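Local coordinates for DUF269-containing protein (Cyanothece sp. ATCC 51142, PDB 3NJ2) that is of unknown function but belongs to the DUF269 family and is associated with nitrogen fixation in this cyanobacterium, at residues Tyr65-Lys69 with Lys70-Glu74; Ala46-Tyr50 with Gly51-Thr55; Lys149-Asp152 with Gln153-Leu157; Glu32-Pro35 with Phe36-Ser39. All coordinates share one frame; numbering follows the deposited sequence.

Contact 1: Tyr65-Lys69 with Lys70-Glu74; sequences YVIPK and KKRRE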
loop_
_atom_site.group_PDB
_atom_site.type_symbol
_atom_site.label_atom_id
_atom_site.label_comp_id
_atom_site.label_asym_id
_atom_site.label_seq_id
_atom_site.Cartn_x
_atom_site.Cartn_y
_atom_site.Cartn_z
ATOM N N TYR B 65 -4.377 21.719 -4.572
ATOM C CA TYR B 65 -2.987 21.158 -4.561
ATOM C C TYR B 65 -1.937 22.213 -4.338
ATOM O O TYR B 65 -0.756 21.865 -4.139
ATOM C CB TYR B 65 -2.717 20.466 -5.918
ATOM C CG TYR B 65 -3.396 19.127 -6.051
ATOM C CD1 TYR B 65 -4.717 19.022 -6.525
ATOM C CD2 TYR B 65 -2.748 17.953 -5.661
ATOM C CE1 TYR B 65 -5.341 17.788 -6.638
ATOM C CE2 TYR B 65 -3.342 16.754 -5.742
ATOM C CZ TYR B 65 -4.664 16.638 -6.209
ATOM O OH TYR B 65 -5.235 15.384 -6.303
ATOM N N VAL B 66 -2.279 23.486 -4.587
ATOM C CA VAL B 66 -1.306 24.573 -4.504
ATOM C C VAL B 66 -1.594 25.375 -3.290
ATOM O O VAL B 66 -2.678 25.928 -3.123
ATOM C CB VAL B 66 -1.284 25.405 -5.863
ATOM C CG1 VAL B 66 -0.281 26.557 -5.833
ATOM C CG2 VAL B 66 -0.955 24.460 -7.049
ATOM N N ILE B 67 -0.607 25.414 -2.381
ATOM C CA ILE B 67 -0.844 25.979 -1.070
ATOM C C ILE B 67 0.470 26.615 -0.719
ATOM O O ILE B 67 1.494 25.956 -0.777
ATOM C CB ILE B 67 -1.163 24.854 0.035
ATOM C CG1 ILE B 67 -2.367 23.945 -0.234
ATOM C CG2 ILE B 67 -1.548 25.535 1.358
ATOM C CD1 ILE B 67 -2.409 22.659 0.697
ATOM N N PRO B 68 0.451 27.905 -0.347
ATOM C CA PRO B 68 1.665 28.611 0.032
ATOM C C PRO B 68 2.487 27.873 1.123
ATOM O O PRO B 68 1.915 27.391 2.089
ATOM C CB PRO B 68 1.131 29.974 0.532
ATOM C CG PRO B 68 -0.257 30.142 -0.168
ATOM C CD PRO B 68 -0.772 28.701 -0.132
ATOM N N LYS B 69 3.809 27.844 0.956
ATOM C CA LYS B 69 4.729 27.124 1.868
ATOM C C LYS B 69 4.367 27.372 3.345
ATOM O O LYS B 69 4.245 26.443 4.162
ATOM C CB LYS B 69 6.166 27.580 1.561
ATOM C CG LYS B 69 7.316 26.876 2.336
ATOM C CD LYS B 69 8.436 27.896 2.773
ATOM C CE LYS B 69 9.308 28.452 1.604
ATOM N NZ LYS B 69 10.749 28.698 2.036
ATOM N N LYS B 70 4.105 28.634 3.648
ATOM C CA LYS B 70 3.879 29.090 5.006
ATOM C C LYS B 70 2.584 28.544 5.571
ATOM O O LYS B 70 2.560 28.080 6.687
ATOM C CB LYS B 70 3.922 30.628 5.022
ATOM C CG LYS B 70 3.309 31.287 6.215
ATOM C CD LYS B 70 4.427 31.832 7.162
ATOM C CE LYS B 70 3.928 32.932 8.103
ATOM N NZ LYS B 70 2.681 32.563 8.834
ATOM N N LYS B 71 1.517 28.560 4.771
ATOM C CA LYS B 71 0.206 27.995 5.147
ATOM C C LYS B 71 0.308 26.482 5.281
ATOM O O LYS B 71 -0.249 25.895 6.228
ATOM C CB LYS B 71 -0.868 28.392 4.094
ATOM C CG LYS B 71 -2.304 28.038 4.422
ATOM C CD LYS B 71 -3.251 28.543 3.308
ATOM C CE LYS B 71 -4.581 27.773 3.271
ATOM N NZ LYS B 71 -5.501 28.172 4.406
ATOM N N ARG B 72 1.050 25.874 4.355
ATOM C CA ARG B 72 1.249 24.440 4.400
ATOM C C ARG B 72 1.911 23.949 5.699
ATOM O O ARG B 72 1.402 22.962 6.321
ATOM C CB ARG B 72 2.029 23.986 3.185
ATOM C CG ARG B 72 1.353 22.890 2.511
ATOM C CD ARG B 72 2.024 22.494 1.202
ATOM N NE ARG B 72 3.469 22.481 1.120
ATOM C CZ ARG B 72 4.182 23.259 0.312
ATOM N NH1 ARG B 72 3.592 24.252 -0.367
ATOM N NH2 ARG B 72 5.511 23.128 0.253
ATOM N N ARG B 73 2.995 24.653 6.078
ATOM C CA ARG B 73 3.805 24.325 7.292
ATOM C C ARG B 73 2.939 24.377 8.541
ATOM O O ARG B 73 3.225 23.690 9.512
ATOM C CB ARG B 73 5.097 25.156 7.424
ATOM C CG ARG B 73 4.967 26.638 7.913
ATOM C CD ARG B 73 6.316 27.337 8.275
ATOM N NE ARG B 73 6.635 28.406 7.316
ATOM C CZ ARG B 73 7.500 28.312 6.293
ATOM N NH1 ARG B 73 8.215 27.202 6.077
ATOM N NH2 ARG B 73 7.670 29.352 5.481
ATOM N N GLU B 74 1.851 25.154 8.489
ATOM C CA GLU B 74 0.947 25.402 9.599
ATOM C C GLU B 74 -0.260 24.477 9.709
ATOM O O GLU B 74 -1.071 24.639 10.607
ATOM C CB GLU B 74 0.483 26.900 9.588
ATOM C CG GLU B 74 1.327 27.859 10.442
ATOM C CD GLU B 74 1.598 29.232 9.775
ATOM O OE1 GLU B 74 0.827 29.637 8.871
ATOM O OE2 GLU B 74 2.597 29.905 10.165
#
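A bend at chi3 (39°) in R72 turns its guanidinium back toward I67, whose CG2, anti to the backbone N, is turned to K71. NH1 of R72 gives a hydrogen bond of 2.7 Å to I67 O, which lies at the edge of the guanidinium and in its plane; the N-H is well off straight, at 131°. Two acceptors, that oxygen and D145 in a salt bridge, hold NH1, which limits how the group can turn. Nearer the backbone, the aliphatic part of R72 leans on I67, CG of R72 lying 4.0 Å from I67 CB. CG2 of I67 meets K71 CD at 4.0 Å, the two side chains crossing at about a right angle. K69 and R73 come together as well, K69 CD lying 3.2 Å from R73 NH2, while K69 O sits over the face of the R73 guanidinium. P68 holds the N-cap position: its carbonyl O takes the amide of R72 at 2.9 Å, and K69 O takes that of R73 at the same length. These two i to i+4 bonds form the first turn of a short alpha helix, here with an arginine of that turn reaching back over its N-terminal end.

Contact 2: Ala46-Tyr50 with Gly51-Thr55; sequences AYDHY and GVYRT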
loop_
_atom_site.group_PDB
_atom_site.type_symbol
_atom_site.label_atom_id
_atom_site.label_comp_id
_atom_site.label_asym_id
_atom_site.label_seq_id
_atom_site.Cartn_x
_atom_site.Cartn_y
_atom_site.Cartn_z
ATOM N N ALA B 46 -13.050 12.242 -11.802
ATOM C CA ALA B 46 -13.527 10.863 -11.844
ATOM C C ALA B 46 -13.908 10.378 -10.437
ATOM O O ALA B 46 -14.630 9.399 -10.310
ATOM C CB ALA B 46 -12.402 9.983 -12.451
ATOM N N TYR B 47 -13.411 11.051 -9.396
ATOM C CA TYR B 47 -13.615 10.621 -8.017
ATOM C C TYR B 47 -14.406 11.633 -7.218
ATOM O O TYR B 47 -14.006 12.113 -6.140
ATOM C CB TYR B 47 -12.279 10.184 -7.357
ATOM C CG TYR B 47 -11.709 8.923 -8.003
ATOM C CD1 TYR B 47 -12.138 7.639 -7.615
ATOM C CD2 TYR B 47 -10.723 9.004 -8.992
ATOM C CE1 TYR B 47 -11.606 6.505 -8.184
ATOM C CE2 TYR B 47 -10.190 7.877 -9.612
ATOM C CZ TYR B 47 -10.643 6.602 -9.203
ATOM O OH TYR B 47 -10.114 5.498 -9.829
ATOM N N ASP B 48 -15.530 11.999 -7.802
ATOM C CA ASP B 48 -16.344 13.104 -7.343
ATOM C C ASP B 48 -17.752 12.582 -7.119
ATOM O O ASP B 48 -18.589 12.644 -8.042
ATOM C CB ASP B 48 -16.339 14.180 -8.443
ATOM C CG ASP B 48 -17.131 15.436 -8.072
ATOM O OD1 ASP B 48 -17.605 15.586 -6.939
ATOM O OD2 ASP B 48 -17.249 16.312 -8.942
ATOM N N HIS B 49 -17.998 12.093 -5.894
ATOM C CA HIS B 49 -19.251 11.454 -5.555
ATOM C C HIS B 49 -20.441 12.349 -5.893
ATOM O O HIS B 49 -21.292 11.972 -6.703
ATOM C CB HIS B 49 -19.284 10.987 -4.079
ATOM C CG HIS B 49 -20.629 10.473 -3.644
ATOM N ND1 HIS B 49 -21.352 11.047 -2.612
ATOM C CD2 HIS B 49 -21.397 9.463 -4.127
ATOM C CE1 HIS B 49 -22.500 10.402 -2.472
ATOM N NE2 HIS B 49 -22.549 9.433 -3.375
ATOM N N TYR B 50 -20.472 13.547 -5.309
ATOM C CA TYR B 50 -21.619 14.465 -5.512
ATOM C C TYR B 50 -21.639 15.246 -6.851
ATOM O O TYR B 50 -22.608 15.978 -7.118
ATOM C CB TYR B 50 -21.758 15.480 -4.367
ATOM C CG TYR B 50 -21.170 15.037 -3.051
ATOM C CD1 TYR B 50 -21.925 14.287 -2.130
ATOM C CD2 TYR B 50 -19.840 15.345 -2.739
ATOM C CE1 TYR B 50 -21.359 13.863 -0.927
ATOM C CE2 TYR B 50 -19.271 14.927 -1.551
ATOM C CZ TYR B 50 -20.033 14.194 -0.659
ATOM O OH TYR B 50 -19.452 13.805 0.502
ATOM N N GLY B 51 -20.614 15.132 -7.696
ATOM C CA GLY B 51 -20.584 16.028 -8.866
ATOM C C GLY B 51 -20.274 17.474 -8.487
ATOM O O GLY B 51 -20.705 18.446 -9.150
ATOM N N VAL B 52 -19.477 17.659 -7.450
ATOM C CA VAL B 52 -19.202 19.016 -6.984
ATOM C C VAL B 52 -18.336 19.835 -7.905
ATOM O O VAL B 52 -18.320 21.051 -7.806
ATOM C CB VAL B 52 -18.627 19.128 -5.533
ATOM C CG1 VAL B 52 -19.601 18.534 -4.492
ATOM C CG2 VAL B 52 -17.263 18.529 -5.461
ATOM N N TYR B 53 -17.563 19.152 -8.792
ATOM C CA TYR B 53 -16.632 19.867 -9.622
ATOM C C TYR B 53 -17.245 20.149 -10.997
ATOM O O TYR B 53 -16.685 20.887 -11.778
ATOM C CB TYR B 53 -15.313 19.062 -9.819
ATOM C CG TYR B 53 -14.516 18.893 -8.522
ATOM C CD1 TYR B 53 -14.132 19.975 -7.765
ATOM C CD2 TYR B 53 -14.255 17.615 -8.065
ATOM C CE1 TYR B 53 -13.425 19.771 -6.588
ATOM C CE2 TYR B 53 -13.595 17.415 -6.906
ATOM C CZ TYR B 53 -13.140 18.436 -6.234
ATOM O OH TYR B 53 -12.481 18.097 -5.052
ATOM N N ARG B 54 -18.434 19.562 -11.252
ATOM C CA ARG B 54 -18.998 19.585 -12.611
ATOM C C ARG B 54 -19.119 20.993 -13.260
ATOM O O ARG B 54 -18.961 21.178 -14.463
ATOM C CB ARG B 54 -20.359 18.915 -12.541
ATOM C CG ARG B 54 -20.274 17.387 -12.555
ATOM C CD ARG B 54 -21.726 16.841 -12.556
ATOM N NE ARG B 54 -22.410 17.402 -11.394
ATOM C CZ ARG B 54 -23.551 16.946 -10.894
ATOM N NH1 ARG B 54 -24.161 15.906 -11.471
ATOM N NH2 ARG B 54 -24.077 17.532 -9.807
ATOM N N THR B 55 -19.382 22.003 -12.455
ATOM C CA THR B 55 -19.667 23.318 -13.061
ATOM C C THR B 55 -18.449 24.251 -13.028
ATOM O O THR B 55 -18.538 25.424 -13.451
ATOM C CB THR B 55 -20.843 24.044 -12.410
ATOM O OG1 THR B 55 -20.448 24.434 -11.084
ATOM C CG2 THR B 55 -22.069 23.105 -12.414
#
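D48 grips the two central amides of the G51-R54 turn with both carboxylate oxygens. OD1 accepts from V52 N at 2.8 Å and OD2 from Y53 N at 2.9 Å; each donor comes in on the syn side, some 20° out of the carboxylate plane, and the Y53 bond is the straighter of the two (163° at the hydrogen). The first torsion of D48 is trans (chi1 -178°), which carries the carboxylate forward to these successive amides. A third bond, from G51 N to D48 O at 3.2 Å, approaches from above the carbonyl plane. An alanine in place of D48 would remove both acceptors and would probably leave the V52 and Y53 amides without these mates, setting the loop free to shift. G51 begins a type I beta turn that runs to R54, and its positive phi would jam a side chain against Y50 O. R54 folds back over G51, its NE making a weak bond to G51 O at 3.0 Å. Beyond these polar bonds, Y50 and V52 run alongside each other in a common direction, V52 CG1 3.6 Å from Y50 CD2. OD2 of D48 also comes within 3.4 Å of Y53 CD2. All this belongs to the surface loop joining helix 35-46 to helix 58-62; R45 of the first helix binds Y53 O, and Y47 packs on L87 and C91 of helix 83-104.

Contact 3: Lys149-Asp152 with Gln153-Leu157; sequences KLND and QGTKL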
loop_
_atom_site.group_PDB
_atom_site.type_symbol
_atom_site.label_atom_id
_atom_site.label_comp_id
_atom_site.label_asym_id
_atom_site.label_seq_id
_atom_site.Cartn_x
_atom_site.Cartn_y
_atom_site.Cartn_z
ATOM N N LYS B 149 5.558 23.839 -9.705
ATOM C CA LYS B 149 6.204 22.777 -8.889
ATOM C C LYS B 149 5.363 21.514 -8.878
ATOM O O LYS B 149 5.888 20.407 -8.916
ATOM C CB LYS B 149 6.484 23.231 -7.470
ATOM C CG LYS B 149 7.554 24.354 -7.409
ATOM C CD LYS B 149 8.005 24.488 -5.979
ATOM C CE LYS B 149 9.095 25.540 -5.839
ATOM N NZ LYS B 149 10.132 25.208 -6.871
ATOM N N LEU B 150 4.043 21.686 -8.824
ATOM C CA LEU B 150 3.134 20.490 -8.958
ATOM C C LEU B 150 3.372 19.780 -10.311
ATOM O O LEU B 150 3.509 18.532 -10.353
ATOM C CB LEU B 150 1.687 21.041 -8.895
ATOM C CG LEU B 150 0.586 19.983 -9.249
ATOM C CD1 LEU B 150 0.587 18.793 -8.297
ATOM C CD2 LEU B 150 -0.773 20.629 -9.197
ATOM N N ASN B 151 3.391 20.558 -11.378
ATOM C CA ASN B 151 3.456 19.976 -12.672
ATOM C C ASN B 151 4.828 19.283 -12.852
ATOM O O ASN B 151 4.905 18.160 -13.333
ATOM C CB ASN B 151 3.306 21.043 -13.744
ATOM C CG ASN B 151 3.437 20.447 -15.077
ATOM O OD1 ASN B 151 2.708 19.512 -15.379
ATOM N ND2 ASN B 151 4.335 20.977 -15.918
ATOM N N ASP B 152 5.879 19.955 -12.372
ATOM C CA ASP B 152 7.203 19.412 -12.602
ATOM C C ASP B 152 7.410 18.144 -11.765
ATOM O O ASP B 152 7.993 17.136 -12.255
ATOM C CB ASP B 152 8.294 20.397 -12.220
ATOM C CG ASP B 152 8.364 21.645 -13.154
ATOM O OD1 ASP B 152 7.783 21.665 -14.270
ATOM O OD2 ASP B 152 9.005 22.628 -12.713
ATOM N N GLN B 153 6.955 18.132 -10.493
ATOM C CA GLN B 153 7.110 16.914 -9.713
ATOM C C GLN B 153 6.289 15.745 -10.213
ATOM O O GLN B 153 6.819 14.624 -10.295
ATOM C CB GLN B 153 6.827 17.148 -8.245
ATOM C CG GLN B 153 7.791 18.132 -7.720
ATOM C CD GLN B 153 7.562 18.525 -6.293
ATOM O OE1 GLN B 153 7.012 17.746 -5.476
ATOM N NE2 GLN B 153 7.976 19.767 -5.973
ATOM N N GLY B 154 5.032 15.977 -10.608
ATOM C CA GLY B 154 4.233 14.827 -11.149
ATOM C C GLY B 154 4.807 14.321 -12.487
ATOM O O GLY B 154 4.892 13.063 -12.744
ATOM N N THR B 155 5.267 15.257 -13.316
ATOM C CA THR B 155 5.900 14.895 -14.618
ATOM C C THR B 155 7.175 14.067 -14.424
ATOM O O THR B 155 7.323 12.977 -15.003
ATOM C CB THR B 155 6.141 16.121 -15.500
ATOM O OG1 THR B 155 4.890 16.749 -15.786
ATOM C CG2 THR B 155 6.741 15.749 -16.836
ATOM N N LYS B 156 8.021 14.565 -13.527
ATOM C CA LYS B 156 9.259 13.788 -13.201
ATOM C C LYS B 156 8.958 12.387 -12.710
ATOM O O LYS B 156 9.632 11.400 -13.156
ATOM C CB LYS B 156 10.053 14.538 -12.198
ATOM C CG LYS B 156 11.477 13.968 -11.959
ATOM C CD LYS B 156 12.228 14.963 -11.069
ATOM C CE LYS B 156 12.352 14.531 -9.605
ATOM N NZ LYS B 156 13.359 15.404 -8.815
ATOM N N LEU B 157 7.996 12.212 -11.773
ATOM C CA LEU B 157 7.726 10.872 -11.334
ATOM C C LEU B 157 7.160 9.979 -12.417
ATOM O O LEU B 157 7.485 8.829 -12.447
ATOM C CB LEU B 157 6.743 10.887 -10.100
ATOM C CG LEU B 157 7.346 11.469 -8.840
ATOM C CD1 LEU B 157 6.281 11.775 -7.796
ATOM C CD2 LEU B 157 8.426 10.434 -8.313
#
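Four backbone bonds, from Q153 N to K149 O through K156 N to D152 O, run at 2.9 to 3.0 Å and make this a regular piece of the long alpha helix 147-167. The side chain with the clearest added role is T155. Its OG1 stands anti to its own carbonyl carbon (chi1 -61°), beside the backbone N, and from there it gives a hydrogen bond of 2.8 Å to N151 O. That oxygen therefore has two donors, the amide and the hydroxyl of T155, which reach it from opposite faces of the carbonyl plane; this is the familiar way in which a threonine returns its hydroxyl to the preceding helical turn. OD1 of N151 probably hydrogen-bonds to S34 OG, and the same oxygen lies 3.5 Å from T155 OG1; the N151 side chain rests on F36 and L37 of helix 35-46. One turn apart on the same side, N151 and T155 thus both face that helix. Q153 lies along another flank, extended beyond CG, and its CG passes 3.2 Å from K149 O. Farther out, Q153 NE2 comes to 4.1 Å from K149 CB, a loose touch, while the side chain also packs on Y92 and F144. An alanine at Q153 would take away these carbons and the amide, and would probably open a gap beside Y92 and F144 and uncover the flank of K149. L150 points into the buried side, packing on L37 and Y92. Farther along the helix, K156 CB lies 3.3 Å from D152 O.

Contact 4: Glu32-Pro35 with Phe36-Ser39; sequences EQSP and FLQS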
loop_
_atom_site.group_PDB
_atom_site.type_symbol
_atom_site.label_atom_id
_atom_site.label_comp_id
_atom_site.label_asym_id
_atom_site.label_seq_id
_atom_site.Cartn_x
_atom_site.Cartn_y
_atom_site.Cartn_z
ATOM N N GLU B 32 -4.165 23.770 -18.775
ATOM C CA GLU B 32 -4.900 23.170 -19.906
ATOM C C GLU B 32 -3.947 22.435 -20.905
ATOM O O GLU B 32 -4.425 21.548 -21.638
ATOM C CB GLU B 32 -5.648 24.288 -20.693
ATOM C CG GLU B 32 -6.693 25.033 -19.883
ATOM C CD GLU B 32 -7.877 24.185 -19.507
ATOM O OE1 GLU B 32 -8.169 23.192 -20.212
ATOM O OE2 GLU B 32 -8.518 24.522 -18.466
ATOM N N GLN B 33 -2.678 22.829 -20.941
ATOM C CA GLN B 33 -1.673 22.251 -21.864
ATOM C C GLN B 33 -0.904 21.042 -21.272
ATOM O O GLN B 33 -0.605 20.084 -21.943
ATOM C CB GLN B 33 -0.630 23.272 -22.246
ATOM C CG GLN B 33 -1.075 24.335 -23.311
ATOM C CD GLN B 33 0.150 25.079 -23.830
ATOM O OE1 GLN B 33 0.846 25.711 -23.082
ATOM N NE2 GLN B 33 0.433 24.938 -25.107
ATOM N N SER B 34 -0.548 21.148 -20.001
ATOM C CA SER B 34 0.231 20.057 -19.438
ATOM C C SER B 34 -0.399 18.694 -19.440
ATOM O O SER B 34 -1.473 18.539 -18.927
ATOM C CB SER B 34 0.573 20.419 -17.986
ATOM O OG SER B 34 1.096 19.255 -17.313
ATOM N N PRO B 35 0.252 17.646 -20.009
ATOM C CA PRO B 35 -0.407 16.322 -19.965
ATOM C C PRO B 35 -0.562 15.841 -18.502
ATOM O O PRO B 35 -1.511 15.195 -18.216
ATOM C CB PRO B 35 0.553 15.426 -20.760
ATOM C CG PRO B 35 1.121 16.397 -21.757
ATOM C CD PRO B 35 1.373 17.691 -20.997
ATOM N N PHE B 36 0.412 16.207 -17.642
ATOM C CA PHE B 36 0.291 15.859 -16.229
ATOM C C PHE B 36 -0.883 16.526 -15.552
ATOM O O PHE B 36 -1.656 15.830 -14.948
ATOM C CB PHE B 36 1.596 15.994 -15.399
ATOM C CG PHE B 36 1.333 15.681 -13.984
ATOM C CD1 PHE B 36 1.173 14.312 -13.559
ATOM C CD2 PHE B 36 1.202 16.719 -13.028
ATOM C CE1 PHE B 36 0.829 14.011 -12.200
ATOM C CE2 PHE B 36 0.869 16.374 -11.742
ATOM C CZ PHE B 36 0.646 15.047 -11.349
ATOM N N LEU B 37 -0.962 17.850 -15.686
ATOM C CA LEU B 37 -2.083 18.490 -15.026
ATOM C C LEU B 37 -3.423 18.052 -15.592
ATOM O O LEU B 37 -4.405 17.986 -14.861
ATOM C CB LEU B 37 -1.888 20.031 -15.038
ATOM C CG LEU B 37 -0.654 20.593 -14.352
ATOM C CD1 LEU B 37 -0.483 22.138 -14.427
ATOM C CD2 LEU B 37 -0.640 20.098 -12.901
ATOM N N GLN B 38 -3.470 17.820 -16.912
ATOM C CA GLN B 38 -4.640 17.294 -17.482
ATOM C C GLN B 38 -5.017 15.887 -16.901
ATOM O O GLN B 38 -6.177 15.596 -16.616
ATOM C CB GLN B 38 -4.591 17.377 -18.995
ATOM C CG GLN B 38 -4.873 18.805 -19.517
ATOM C CD GLN B 38 -6.292 19.238 -19.173
ATOM O OE1 GLN B 38 -7.266 18.561 -19.575
ATOM N NE2 GLN B 38 -6.416 20.334 -18.414
ATOM N N SER B 39 -4.035 15.031 -16.726
ATOM C CA SER B 39 -4.245 13.760 -16.102
ATOM C C SER B 39 -4.750 13.932 -14.698
ATOM O O SER B 39 -5.659 13.284 -14.315
ATOM C CB SER B 39 -2.935 12.974 -16.035
ATOM O OG SER B 39 -3.231 11.623 -15.734
#
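S34 turns its hydroxyl forward over the start of helix 35-46, where OG accepts from L37 N at 3.0 Å in an almost straight bond (175°). S34 is the N-cap; a chi1 of 168° swings its OG away from its own backbone N and so aims it at the L37 amide for this capping bond. Helix 147-167 also holds the buried hydroxyl, through N151. The side chain of L37 flanks the serine, its CG 3.7 Å from S34 OG, and CB of F36 comes near the same oxygen from the neighbouring position at 3.8 Å. The ring of F36 is carried away from S34 toward helix 83-104. Q38 leaves the turn on another side. Bent at chi2, its chain curls back over the end of helix 24-33, and CG of Q38 lies 3.5 Å from both S34 O and E32 O. E32 and Q38 cross with carboxylate and amide planes 36° apart, but OE1 of E32 stays 3.8 Å from Q38 NE2; that nitrogen binds V31 O and D58 instead, and the E32 carboxylate lies close to the probably like-charged D58 and E59. The backbone bonds Q38 N to S34 O and S39 N to P35 O, both 2.9 Å, complete the first turn. P35 follows the cap, in the first turn, where its lack of an N-H costs no helix bond. The corner thus turns helix 24-33 into helix 35-46, with L37 packed on L30 and L150, S39 bonded to A95, and F36 set between helices 83-104 and 147-167.

In the fold
From the N terminus, contact 4 comes first and makes the corner between helices 24-33 and 35-46. Contact 2 follows at the far end of helix 35-46, in the loop toward helix 58-62, and contact 1 then starts the short helix 69-73. Contact 3 comes much later, on helix 147-167. Each spans one unbroken piece of chain, so they lie in series and none encloses or crosses another. In space contact 3 is the hub: it touches contact 4, with centres about 11 Å apart, and meets contact 1 where Y65 packs on L150. Contact 2 stands apart, on the opposite side of the chain's centre from contact 3.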